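Long-range contacts in Ala-tRNApro hydrolase ProX (Aeropyrum pernix, PDB 1WDV), which probably hydrolyses mischarged alanyl-tRNA(Pro), acting in trans as an aminoacyl-tRNA deacylase that clears a charging error of prolyl-tRNA synthetase: residues A[43-48]-A[96-101]; A[56-61]-A[108-113]; A[3-8]-A[100-105]; A[119-124]-A[132-137]. All blocks are in the same frame, centred on the assembly; numbering follows the deposited sequence.

Interaction 1: residues A[43-48]-A[96-101]; sequences VKTLIV and GGVPPV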
loop_
_atom_site.group_PDB
_atom_site.type_symbol
_atom_site.label_atom_id
_atom_site.label_comp_id
_atom_site.label_asym_id
_atom_site.label_seq_id
_atom_site.Cartn_x
_atom_site.Cartn_y
_atom_site.Cartn_z
ATOM N N VAL A 43 0.940 -1.731 6.873
ATOM C CA VAL A 43 0.277 -2.202 5.668
ATOM C C VAL A 43 1.193 -2.245 4.469
ATOM O O VAL A 43 2.079 -1.409 4.327
ATOM C CB VAL A 43 -0.954 -1.336 5.328
ATOM C CG1 VAL A 43 -1.982 -1.458 6.434
ATOM C CG2 VAL A 43 -0.543 0.138 5.185
ATOM N N LYS A 44 0.983 -3.238 3.616
ATOM C CA LYS A 44 1.813 -3.316 2.429
ATOM C C LYS A 44 0.984 -2.987 1.208
ATOM O O LYS A 44 -0.193 -3.323 1.158
ATOM C CB LYS A 44 2.444 -4.700 2.316
ATOM C CG LYS A 44 1.534 -5.845 2.624
ATOM C CD LYS A 44 2.342 -6.968 3.282
ATOM C CE LYS A 44 1.533 -8.246 3.481
ATOM N NZ LYS A 44 2.426 -9.391 3.856
ATOM N N THR A 45 1.605 -2.267 0.274
ATOM C CA THR A 45 1.001 -1.883 -0.998
ATOM C C THR A 45 1.549 -2.901 -1.971
ATOM O O THR A 45 2.718 -2.829 -2.343
ATOM C CB THR A 45 1.475 -0.485 -1.471
ATOM O OG1 THR A 45 1.161 0.501 -0.476
ATOM C CG2 THR A 45 0.757 -0.078 -2.735
ATOM N N LEU A 46 0.725 -3.857 -2.359
ATOM C CA LEU A 46 1.155 -4.895 -3.282
ATOM C C LEU A 46 0.746 -4.582 -4.696
ATOM O O LEU A 46 -0.414 -4.285 -4.951
ATOM C CB LEU A 46 0.523 -6.238 -2.902
ATOM C CG LEU A 46 0.796 -6.693 -1.469
ATOM C CD1 LEU A 46 -0.007 -7.994 -1.192
ATOM C CD2 LEU A 46 2.296 -6.890 -1.277
ATOM N N ILE A 47 1.679 -4.670 -5.638
ATOM C CA ILE A 47 1.291 -4.407 -7.025
ATOM C C ILE A 47 0.820 -5.712 -7.665
ATOM O O ILE A 47 1.509 -6.755 -7.618
ATOM C CB ILE A 47 2.468 -3.804 -7.818
ATOM C CG1 ILE A 47 2.946 -2.516 -7.136
ATOM C CG2 ILE A 47 2.058 -3.526 -9.257
ATOM C CD1 ILE A 47 1.873 -1.394 -7.019
ATOM N N VAL A 48 -0.366 -5.656 -8.275
ATOM C CA VAL A 48 -0.964 -6.826 -8.909
ATOM C C VAL A 48 -1.204 -6.504 -10.385
ATOM O O VAL A 48 -1.604 -5.384 -10.723
ATOM C CB VAL A 48 -2.292 -7.167 -8.197
ATOM C CG1 VAL A 48 -3.026 -8.314 -8.889
ATOM C CG2 VAL A 48 -1.975 -7.566 -6.743
ATOM N N GLY A 96 10.765 -1.924 -1.004
ATOM C CA GLY A 96 10.273 -1.767 0.365
ATOM C C GLY A 96 9.675 -0.415 0.749
ATOM O O GLY A 96 9.512 -0.093 1.943
ATOM N N GLY A 97 9.317 0.393 -0.238
ATOM C CA GLY A 97 8.758 1.686 0.097
ATOM C C GLY A 97 7.613 2.146 -0.782
ATOM O O GLY A 97 7.340 3.350 -0.852
ATOM N N VAL A 98 6.930 1.207 -1.434
ATOM C CA VAL A 98 5.824 1.565 -2.339
ATOM C C VAL A 98 4.687 2.208 -1.569
ATOM O O VAL A 98 4.120 1.584 -0.688
ATOM C CB VAL A 98 5.296 0.320 -3.077
ATOM C CG1 VAL A 98 4.160 0.680 -4.060
ATOM C CG2 VAL A 98 6.449 -0.317 -3.873
ATOM N N PRO A 99 4.357 3.469 -1.874
ATOM C CA PRO A 99 3.272 4.179 -1.192
ATOM C C PRO A 99 1.913 3.861 -1.814
ATOM O O PRO A 99 1.835 3.380 -2.935
ATOM C CB PRO A 99 3.644 5.641 -1.376
ATOM C CG PRO A 99 4.237 5.622 -2.813
ATOM C CD PRO A 99 5.032 4.332 -2.867
ATOM N N PRO A 100 0.814 4.143 -1.084
ATOM C CA PRO A 100 -0.534 3.888 -1.600
ATOM C C PRO A 100 -1.094 5.109 -2.345
ATOM O O PRO A 100 -2.225 5.098 -2.839
ATOM C CB PRO A 100 -1.321 3.561 -0.319
ATOM C CG PRO A 100 -0.706 4.489 0.673
ATOM C CD PRO A 100 0.792 4.373 0.380
ATOM N N VAL A 101 -0.299 6.169 -2.422
ATOM C CA VAL A 101 -0.694 7.385 -3.124
ATOM C C VAL A 101 0.502 7.884 -3.924
ATOM O O VAL A 101 1.633 7.405 -3.737
ATOM C CB VAL A 101 -1.129 8.503 -2.140
ATOM C CG1 VAL A 101 -2.355 8.062 -1.356
ATOM C CG2 VAL A 101 0.025 8.871 -1.189
HETATM O O HOH W 1 4.341 -0.811 0.841
#
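The loop 96-101 passes beside strand 43-48 without joining its sheet, and the two backbones come nearest at Thr-45 and Pro-100, their CA atoms 6.0 Å apart. Thr-45 carries most of the contact. With OG1 anti to its carbonyl carbon and CG2 anti to its backbone N (chi1 -58°), the side chain presents a polar and an apolar branch to the loop. OG1 stands 3.2 Å from Val-98 O; a hydrogen bond is possible here, though the proton has another acceptor within range. CG2 lies 3.7 Å from Val-98 CG1, the two side chains crossing obliquely, and 3.6 Å from Pro-99 O. The ring of Pro-100 also comes up to the hydroxyl, its CB 3.9 Å from Thr-45 OG1. Ile-47 adds a looser touch, its CD1 4.3 Å from Val-98 CG1, while Val-87 of helix 84-91 packs on both residues. A water bridges the two backbones, accepting from Thr-45 N and donating to Val-98 O at 2.9 Å. An alanine in place of Thr-45 would probably loosen this loop, since both the hydroxyl beside Val-98 O and the methyl packed on Val-98 would be lost. Gly-96 to Pro-100 fits the GxxxP pattern of these editing domains, so the buried carbonyl of Val-98, gripped through a water and faced by a hydroxyl, probably helps to fix the course of that loop.

Interaction 2: residues A[56-61]-A[108-113]; sequences YAVVIP and VLVVDR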
loop_
_atom_site.group_PDB
_atom_site.type_symbol
_atom_site.label_atom_id
_atom_site.label_comp_id
_atom_site.label_asym_id
_atom_site.label_seq_id
_atom_site.Cartn_x
_atom_site.Cartn_y
_atom_site.Cartn_z
ATOM N N TYR A 56 -2.770 -2.833 -10.502
ATOM C CA TYR A 56 -3.445 -2.481 -9.267
ATOM C C TYR A 56 -2.458 -2.363 -8.100
ATOM O O TYR A 56 -1.411 -3.015 -8.104
ATOM C CB TYR A 56 -4.455 -3.565 -8.901
ATOM C CG TYR A 56 -5.441 -3.911 -9.981
ATOM C CD1 TYR A 56 -5.073 -4.763 -11.023
ATOM C CD2 TYR A 56 -6.735 -3.394 -9.961
ATOM C CE1 TYR A 56 -5.968 -5.103 -12.031
ATOM C CE2 TYR A 56 -7.653 -3.732 -10.990
ATOM C CZ TYR A 56 -7.241 -4.589 -12.009
ATOM O OH TYR A 56 -8.092 -4.928 -13.041
ATOM N N ALA A 57 -2.782 -1.506 -7.138
ATOM C CA ALA A 57 -1.986 -1.346 -5.908
ATOM C C ALA A 57 -3.014 -1.787 -4.861
ATOM O O ALA A 57 -4.066 -1.182 -4.728
ATOM C CB ALA A 57 -1.590 0.110 -5.695
ATOM N N VAL A 58 -2.686 -2.847 -4.130
ATOM C CA VAL A 58 -3.610 -3.443 -3.176
ATOM C C VAL A 58 -3.023 -3.336 -1.769
ATOM O O VAL A 58 -1.986 -3.924 -1.477
ATOM C CB VAL A 58 -3.834 -4.941 -3.566
ATOM C CG1 VAL A 58 -4.955 -5.560 -2.694
ATOM C CG2 VAL A 58 -4.201 -5.022 -5.072
ATOM N N VAL A 59 -3.710 -2.594 -0.904
ATOM C CA VAL A 59 -3.252 -2.370 0.453
ATOM C C VAL A 59 -3.880 -3.354 1.416
ATOM O O VAL A 59 -5.110 -3.385 1.576
ATOM C CB VAL A 59 -3.593 -0.929 0.920
ATOM C CG1 VAL A 59 -3.026 -0.685 2.277
ATOM C CG2 VAL A 59 -3.009 0.087 -0.088
ATOM N N ILE A 60 -3.026 -4.167 2.050
ATOM C CA ILE A 60 -3.494 -5.183 2.989
ATOM C C ILE A 60 -2.717 -5.151 4.302
ATOM O O ILE A 60 -1.634 -4.553 4.386
ATOM C CB ILE A 60 -3.394 -6.628 2.391
ATOM C CG1 ILE A 60 -1.932 -7.045 2.233
ATOM C CG2 ILE A 60 -4.096 -6.685 1.000
ATOM C CD1 ILE A 60 -1.763 -8.560 1.877
ATOM N N PRO A 61 -3.285 -5.746 5.362
ATOM C CA PRO A 61 -2.645 -5.810 6.688
ATOM C C PRO A 61 -1.326 -6.564 6.580
ATOM O O PRO A 61 -1.201 -7.499 5.799
ATOM C CB PRO A 61 -3.645 -6.583 7.540
ATOM C CG PRO A 61 -4.938 -6.382 6.836
ATOM C CD PRO A 61 -4.595 -6.414 5.381
ATOM N N VAL A 108 -4.711 1.242 -10.327
ATOM C CA VAL A 108 -5.969 1.242 -9.608
ATOM C C VAL A 108 -5.753 0.832 -8.164
ATOM O O VAL A 108 -5.212 -0.253 -7.901
ATOM C CB VAL A 108 -6.916 0.263 -10.277
ATOM C CG1 VAL A 108 -8.207 0.150 -9.479
ATOM C CG2 VAL A 108 -7.162 0.722 -11.721
ATOM N N LEU A 109 -6.212 1.668 -7.231
ATOM C CA LEU A 109 -6.031 1.369 -5.810
ATOM C C LEU A 109 -7.177 0.549 -5.203
ATOM O O LEU A 109 -8.356 0.847 -5.437
ATOM C CB LEU A 109 -5.881 2.687 -5.036
ATOM C CG LEU A 109 -5.658 2.625 -3.520
ATOM C CD1 LEU A 109 -4.298 1.986 -3.270
ATOM C CD2 LEU A 109 -5.705 4.025 -2.918
ATOM N N VAL A 110 -6.816 -0.480 -4.444
ATOM C CA VAL A 110 -7.785 -1.368 -3.768
ATOM C C VAL A 110 -7.357 -1.437 -2.300
ATOM O O VAL A 110 -6.190 -1.654 -2.008
ATOM C CB VAL A 110 -7.747 -2.808 -4.374
ATOM C CG1 VAL A 110 -8.727 -3.728 -3.642
ATOM C CG2 VAL A 110 -8.067 -2.771 -5.875
ATOM N N VAL A 111 -8.302 -1.273 -1.374
ATOM C CA VAL A 111 -7.975 -1.299 0.060
ATOM C C VAL A 111 -8.752 -2.413 0.742
ATOM O O VAL A 111 -9.968 -2.523 0.565
ATOM C CB VAL A 111 -8.326 0.064 0.722
ATOM C CG1 VAL A 111 -8.052 0.023 2.222
ATOM C CG2 VAL A 111 -7.438 1.155 0.116
ATOM N N ASP A 112 -8.059 -3.275 1.485
ATOM C CA ASP A 112 -8.775 -4.343 2.174
ATOM C C ASP A 112 -9.660 -3.771 3.276
ATOM O O ASP A 112 -9.198 -2.993 4.107
ATOM C CB ASP A 112 -7.843 -5.371 2.775
ATOM C CG ASP A 112 -8.603 -6.611 3.207
ATOM O OD1 ASP A 112 -9.318 -6.575 4.237
ATOM O OD2 ASP A 112 -8.547 -7.615 2.493
ATOM N N ARG A 113 -10.928 -4.179 3.311
ATOM C CA ARG A 113 -11.842 -3.587 4.288
ATOM C C ARG A 113 -11.494 -3.856 5.743
ATOM O O ARG A 113 -11.935 -3.106 6.609
ATOM C CB ARG A 113 -13.311 -3.997 4.009
ATOM C CG ARG A 113 -13.860 -5.079 4.894
ATOM C CD ARG A 113 -15.265 -5.517 4.519
ATOM N NE ARG A 113 -15.391 -5.940 3.132
ATOM C CZ ARG A 113 -15.933 -5.205 2.165
ATOM N NH1 ARG A 113 -16.411 -3.986 2.413
ATOM N NH2 ARG A 113 -16.005 -5.700 0.935
#
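Four backbone hydrogen bonds sew strand 56-61 to strand 108-112 in parallel register, Tyr-56 beside Val-108 through Val-59 beside Val-111. Ala-57 gives its N-H to Val-108 O at 2.8 Å and takes one from Val-110 N at 2.9 Å; Val-59 repeats the pattern, with its N on Val-110 O and its O accepting from Asp-112 N at 3.0 Å. Three of these run nearly along the C=O axis, whereas Ala-57 N sits 35° out of the plane of the Val-108 carbonyl. CA-H...O contacts fill in between, as from Val-58 CA to Val-110 O at 3.3 Å. Apolar contacts occupy both faces. On one, the Tyr-56 ring lies alongside Val-108, both pointing the same way, with CD2 3.7 Å from Val-108 CB, and Val-58 CG2 meets Val-110 CB. On the other, the Leu-109 side chain crosses that of Val-59 obliquely, its CD1 3.9 Å from Val-59 CG2 and 4.1 Å from Ala-57 CB. The polar end of Asp-112 works elsewhere: OD2 accepts from Val-150 N and bonds Ser-151 OG, while OD1 takes the N-H of Ile-114. This pair lies inside a five-stranded mixed sheet, between strands 43-50 and 146-148; helix 68-75 packs on the face of Tyr-56, Val-58 and Val-110, and helix 136-143 on that of Leu-109 and Val-111.

Interaction 3: residues A[3-8]-A[100-105]; sequences EKVEEW and PVALPP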
loop_
_atom_site.group_PDB
_atom_site.type_symbol
_atom_site.label_atom_id
_atom_site.label_comp_id
_atom_site.label_asym_id
_atom_site.label_seq_id
_atom_site.Cartn_x
_atom_site.Cartn_y
_atom_site.Cartn_z
ATOM N N GLU A 3 9.575 12.838 -1.941
ATOM C CA GLU A 3 9.080 14.178 -2.371
ATOM C C GLU A 3 7.655 14.112 -2.897
ATOM O O GLU A 3 6.812 14.900 -2.484
ATOM C CB GLU A 3 9.995 14.774 -3.455
ATOM C CG GLU A 3 10.056 13.968 -4.752
ATOM C CD GLU A 3 11.073 14.506 -5.756
ATOM O OE1 GLU A 3 12.281 14.553 -5.412
ATOM O OE2 GLU A 3 10.671 14.878 -6.888
ATOM N N LYS A 4 7.388 13.172 -3.801
ATOM C CA LYS A 4 6.055 13.048 -4.374
ATOM C C LYS A 4 5.000 12.736 -3.317
ATOM O O LYS A 4 3.903 13.271 -3.370
ATOM C CB LYS A 4 6.017 11.959 -5.456
ATOM C CG LYS A 4 6.964 12.202 -6.644
ATOM C CD LYS A 4 6.612 11.291 -7.834
ATOM C CE LYS A 4 7.591 11.515 -8.989
ATOM N NZ LYS A 4 7.011 11.153 -10.316
ATOM N N VAL A 5 5.326 11.865 -2.364
ATOM C CA VAL A 5 4.359 11.521 -1.335
ATOM C C VAL A 5 4.088 12.724 -0.449
ATOM O O VAL A 5 2.942 13.013 -0.149
ATOM C CB VAL A 5 4.856 10.323 -0.481
ATOM C CG1 VAL A 5 3.899 10.038 0.650
ATOM C CG2 VAL A 5 4.994 9.125 -1.376
ATOM N N GLU A 6 5.146 13.428 -0.039
ATOM C CA GLU A 6 4.976 14.621 0.802
ATOM C C GLU A 6 4.157 15.687 0.076
ATOM O O GLU A 6 3.291 16.328 0.675
ATOM C CB GLU A 6 6.344 15.198 1.207
ATOM C CG GLU A 6 7.075 14.372 2.260
ATOM C CD GLU A 6 8.529 14.813 2.479
ATOM O OE1 GLU A 6 8.750 15.963 2.945
ATOM O OE2 GLU A 6 9.446 14.005 2.182
ATOM N N GLU A 7 4.445 15.875 -1.214
ATOM C CA GLU A 7 3.733 16.857 -2.036
ATOM C C GLU A 7 2.254 16.460 -2.193
ATOM O O GLU A 7 1.374 17.313 -2.280
ATOM C CB GLU A 7 4.390 16.979 -3.434
ATOM C CG GLU A 7 5.869 17.438 -3.470
ATOM C CD GLU A 7 6.523 17.294 -4.876
ATOM O OE1 GLU A 7 6.507 16.180 -5.458
ATOM O OE2 GLU A 7 7.062 18.296 -5.411
ATOM N N TRP A 8 1.973 15.159 -2.206
ATOM C CA TRP A 8 0.613 14.683 -2.367
ATOM C C TRP A 8 -0.199 15.033 -1.127
ATOM O O TRP A 8 -1.331 15.499 -1.215
ATOM C CB TRP A 8 0.623 13.156 -2.598
ATOM C CG TRP A 8 -0.712 12.567 -2.969
ATOM C CD1 TRP A 8 -1.178 12.336 -4.236
ATOM C CD2 TRP A 8 -1.752 12.151 -2.076
ATOM N NE1 TRP A 8 -2.446 11.804 -4.183
ATOM C CE2 TRP A 8 -2.826 11.680 -2.873
ATOM C CE3 TRP A 8 -1.890 12.130 -0.685
ATOM C CZ2 TRP A 8 -4.015 11.196 -2.316
ATOM C CZ3 TRP A 8 -3.078 11.646 -0.130
ATOM C CH2 TRP A 8 -4.126 11.185 -0.952
ATOM N N PRO A 100 0.814 4.143 -1.084
ATOM C CA PRO A 100 -0.534 3.888 -1.600
ATOM C C PRO A 100 -1.094 5.109 -2.345
ATOM O O PRO A 100 -2.225 5.098 -2.839
ATOM C CB PRO A 100 -1.321 3.561 -0.319
ATOM C CG PRO A 100 -0.706 4.489 0.673
ATOM C CD PRO A 100 0.792 4.373 0.380
ATOM N N VAL A 101 -0.299 6.169 -2.422
ATOM C CA VAL A 101 -0.694 7.385 -3.124
ATOM C C VAL A 101 0.502 7.884 -3.924
ATOM O O VAL A 101 1.633 7.405 -3.737
ATOM C CB VAL A 101 -1.129 8.503 -2.140
ATOM C CG1 VAL A 101 -2.355 8.062 -1.356
ATOM C CG2 VAL A 101 0.025 8.871 -1.189
ATOM N N ALA A 102 0.244 8.837 -4.817
ATOM C CA ALA A 102 1.292 9.418 -5.656
ATOM C C ALA A 102 1.967 8.391 -6.580
ATOM O O ALA A 102 3.173 8.494 -6.917
ATOM C CB ALA A 102 2.328 10.137 -4.779
ATOM N N LEU A 103 1.173 7.415 -7.018
ATOM C CA LEU A 103 1.627 6.404 -7.973
ATOM C C LEU A 103 1.171 6.871 -9.372
ATOM O O LEU A 103 0.349 7.820 -9.479
ATOM C CB LEU A 103 0.940 5.058 -7.676
ATOM C CG LEU A 103 1.209 4.405 -6.320
ATOM C CD1 LEU A 103 0.230 3.256 -6.110
ATOM C CD2 LEU A 103 2.673 3.924 -6.289
ATOM N N PRO A 104 1.705 6.250 -10.451
ATOM C CA PRO A 104 1.279 6.655 -11.804
ATOM C C PRO A 104 -0.252 6.491 -11.851
ATOM O O PRO A 104 -0.820 5.542 -11.287
ATOM C CB PRO A 104 2.039 5.692 -12.707
ATOM C CG PRO A 104 3.376 5.564 -11.973
ATOM C CD PRO A 104 2.900 5.378 -10.510
ATOM N N PRO A 105 -0.947 7.417 -12.522
ATOM C CA PRO A 105 -2.408 7.378 -12.594
ATOM C C PRO A 105 -3.129 6.199 -13.216
ATOM O O PRO A 105 -4.349 6.100 -13.089
ATOM C CB PRO A 105 -2.752 8.717 -13.244
ATOM C CG PRO A 105 -1.597 8.916 -14.179
ATOM C CD PRO A 105 -0.396 8.499 -13.348
#
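The indole of Trp-8 lies over Val-101, which covers one of its faces: CB sits above the centre of the ring system, and CG1 is 3.6 Å from the centroid of the six-membered ring, only 13° off its normal, a well-centred CH-pi contact. The other methyl, CG2, reaches CE3 of the same indole at 3.8 Å. Ala-102 N stands over that same face too, 3.8 Å from CD1 at the pyrrole end. With CG anti to the backbone N, Trp-8 extends its ring toward the loop and crosses the Val-101 side chain at about a right angle. Trp-16 also meets the indole, ring planes about 25° apart, and touches Val-101 in turn. Next to the ring, the chain turns through a left-handed conformation at Ala-102 (phi 62°), whose CB packs against the first turn of helix 4-12, 3.8 Å from Lys-4 O and 4.1 Å from Trp-8 CB. Val-5 touches more loosely, its CG1 4.4 Å from Val-101 CG2. Lys-4 O also accepts from Trp-8 N within the helix. The contact between these segments is thus apolar and CH-pi in kind, holding helix to loop by fit rather than by a directional polar bond.

Interaction 4: residues A[119-124]-A[132-137]; sequences KKVYGG and LEFSPR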
loop_
_atom_site.group_PDB
_atom_site.type_symbol
_atom_site.label_atom_id
_atom_site.label_comp_id
_atom_site.label_asym_id
_atom_site.label_seq_id
_atom_site.Cartn_x
_atom_site.Cartn_y
_atom_site.Cartn_z
ATOM N N LYS A 119 -7.803 3.438 12.932
ATOM C CA LYS A 119 -7.646 4.864 12.673
ATOM C C LYS A 119 -6.310 5.230 12.069
ATOM O O LYS A 119 -6.232 6.161 11.269
ATOM C CB LYS A 119 -7.858 5.669 13.962
ATOM C CG LYS A 119 -9.266 5.462 14.515
ATOM C CD LYS A 119 -9.770 6.654 15.313
ATOM C CE LYS A 119 -11.300 6.626 15.393
ATOM N NZ LYS A 119 -11.836 7.842 16.059
ATOM N N LYS A 120 -5.270 4.490 12.432
ATOM C CA LYS A 120 -3.934 4.804 11.952
ATOM C C LYS A 120 -3.166 3.553 11.555
ATOM O O LYS A 120 -3.158 2.542 12.276
ATOM C CB LYS A 120 -3.187 5.553 13.061
ATOM C CG LYS A 120 -1.744 5.898 12.786
ATOM C CD LYS A 120 -1.214 6.793 13.918
ATOM C CE LYS A 120 -2.065 8.070 14.041
ATOM N NZ LYS A 120 -1.647 8.977 15.173
ATOM N N VAL A 121 -2.557 3.601 10.377
ATOM C CA VAL A 121 -1.733 2.478 9.906
ATOM C C VAL A 121 -0.474 3.077 9.319
ATOM O O VAL A 121 -0.370 4.305 9.155
ATOM C CB VAL A 121 -2.437 1.576 8.849
ATOM C CG1 VAL A 121 -3.682 0.907 9.489
ATOM C CG2 VAL A 121 -2.838 2.392 7.626
ATOM N N TYR A 122 0.497 2.211 9.037
ATOM C CA TYR A 122 1.783 2.686 8.528
ATOM C C TYR A 122 2.120 1.955 7.253
ATOM O O TYR A 122 2.346 0.730 7.271
ATOM C CB TYR A 122 2.876 2.432 9.583
ATOM C CG TYR A 122 2.570 3.050 10.914
ATOM C CD1 TYR A 122 1.815 2.367 11.866
ATOM C CD2 TYR A 122 2.952 4.361 11.186
ATOM C CE1 TYR A 122 1.434 2.978 13.068
ATOM C CE2 TYR A 122 2.583 4.981 12.366
ATOM C CZ TYR A 122 1.824 4.291 13.298
ATOM O OH TYR A 122 1.438 4.925 14.459
ATOM N N GLY A 123 2.140 2.703 6.145
ATOM C CA GLY A 123 2.414 2.103 4.850
ATOM C C GLY A 123 3.735 2.546 4.238
ATOM O O GLY A 123 4.575 3.143 4.921
ATOM N N GLY A 124 3.928 2.240 2.960
ATOM C CA GLY A 124 5.176 2.627 2.313
ATOM C C GLY A 124 5.228 4.138 2.189
ATOM O O GLY A 124 4.248 4.775 1.804
ATOM N N LEU A 132 4.646 5.772 5.841
ATOM C CA LEU A 132 3.597 6.785 5.789
ATOM C C LEU A 132 2.543 6.474 6.840
ATOM O O LEU A 132 1.900 5.421 6.787
ATOM C CB LEU A 132 2.916 6.773 4.416
ATOM C CG LEU A 132 1.662 7.653 4.245
ATOM C CD1 LEU A 132 2.058 9.117 4.364
ATOM C CD2 LEU A 132 1.030 7.368 2.876
ATOM N N GLU A 133 2.371 7.383 7.798
ATOM C CA GLU A 133 1.370 7.207 8.838
ATOM C C GLU A 133 0.102 7.836 8.271
ATOM O O GLU A 133 0.081 9.055 7.992
ATOM C CB GLU A 133 1.791 7.947 10.099
ATOM C CG GLU A 133 0.754 7.953 11.201
ATOM C CD GLU A 133 1.178 8.929 12.290
ATOM O OE1 GLU A 133 1.993 8.550 13.149
ATOM O OE2 GLU A 133 0.744 10.094 12.250
ATOM N N PHE A 134 -0.934 7.019 8.075
ATOM C CA PHE A 134 -2.188 7.522 7.493
ATOM C C PHE A 134 -3.451 6.807 7.977
ATOM O O PHE A 134 -3.401 5.774 8.622
ATOM C CB PHE A 134 -2.111 7.425 5.949
ATOM C CG PHE A 134 -2.237 6.016 5.393
ATOM C CD1 PHE A 134 -3.477 5.529 4.950
ATOM C CD2 PHE A 134 -1.114 5.184 5.276
ATOM C CE1 PHE A 134 -3.585 4.245 4.407
ATOM C CE2 PHE A 134 -1.209 3.902 4.731
ATOM C CZ PHE A 134 -2.454 3.423 4.292
ATOM N N SER A 135 -4.596 7.372 7.621
ATOM C CA SER A 135 -5.892 6.800 7.994
ATOM C C SER A 135 -6.465 6.078 6.792
ATOM O O SER A 135 -6.624 6.676 5.740
ATOM C CB SER A 135 -6.869 7.919 8.362
ATOM O OG SER A 135 -8.215 7.463 8.205
ATOM N N PRO A 136 -6.793 4.786 6.934
ATOM C CA PRO A 136 -7.365 4.016 5.835
ATOM C C PRO A 136 -8.631 4.678 5.291
ATOM O O PRO A 136 -8.798 4.821 4.083
ATOM C CB PRO A 136 -7.647 2.663 6.471
ATOM C CG PRO A 136 -6.468 2.513 7.422
ATOM C CD PRO A 136 -6.389 3.909 8.053
ATOM N N ARG A 137 -9.519 5.102 6.179
ATOM C CA ARG A 137 -10.733 5.746 5.685
ATOM C C ARG A 137 -10.449 7.008 4.896
ATOM O O ARG A 137 -11.101 7.250 3.871
ATOM C CB ARG A 137 -11.663 6.077 6.839
ATOM C CG ARG A 137 -12.268 4.823 7.360
ATOM C CD ARG A 137 -13.337 5.124 8.387
ATOM N NE ARG A 137 -14.242 3.994 8.486
ATOM C CZ ARG A 137 -14.867 3.661 9.601
ATOM N NH1 ARG A 137 -14.671 4.386 10.704
ATOM N NH2 ARG A 137 -15.684 2.618 9.608
HETATM O O HOH W 2 0.105 11.104 14.707
HETATM O O HOH W 3 2.947 7.180 15.201
#
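Val-121, Glu-133 and Leu-132 bury the most surface where strand 121-124 pairs antiparallel with 132-134. Val-121 and Phe-134 form a hydrogen-bonded pair, Val-121 N to Phe-134 O at 2.9 Å and Phe-134 N to Val-121 O at 3.0 Å. Val-121 CG2, in the crowded position between backbone N and carbonyl carbon, sits over the face of the Phe-134 ring, 3.7 Å from its centroid and offset toward the rim; it also meets Pro-136 CG tip to tip at 3.6 Å. The edge of that ring comes up to Gly-123, where no side chain stands in the way. Glu-133 points to the opposite side of the sheet. Its CG lies 3.5 Å from Lys-120 CD, and its chain runs alongside the Tyr-122 ring, carboxylate and ring planes 73° apart. The salt bridge from Glu-133 OE2 to Lys-120 NZ is long, 3.9 Å, and backed by a bridging water. OE1 accepts from a second water shared with Tyr-122 OH, and its strongest partner is Arg-17, in a salt bridge. An alanine at Glu-133 would remove the carboxylate and so probably weaken the hold on Arg-17 and break up both water bridges. Leu-132 pairs with Gly-123: its N reaches Gly-123 O at 2.8 Å from above the carbonyl plane, while Gly-123 N uses a lone pair of Leu-132 O. Gly-124 O, 3.5 Å from Leu-132 CB, is buried without a polar partner. This is a twisted beta hairpin (strand axes at 140°) running directly into a helix, with Ser-135 as N-cap, its OG accepting from Glu-138 N.

Pro-100 ties the set together. Interactions 1 and 3 both end on the loop that holds it, their centres about 11 Å apart, and its ring touches both others: CB meets Val-59 CG2 of interaction 2 at 3.9 Å, and CD meets Leu-132 CD2 of interaction 4, also at 3.9 Å. Interactions 1 and 2 share the mixed sheet, where strands 43-50 and 55-61 are neighbours, Leu-46 O lying 2.8 Å from Val-58 N. A probable hydrogen bond from Val-43 N to Tyr-122 O, 2.9 Å, brings that sheet against the hairpin of interaction 4. Interactions 2 and 4 do not touch. The GxxxP-like loop of interaction 1 would, as in relatives, probably border the editing pocket.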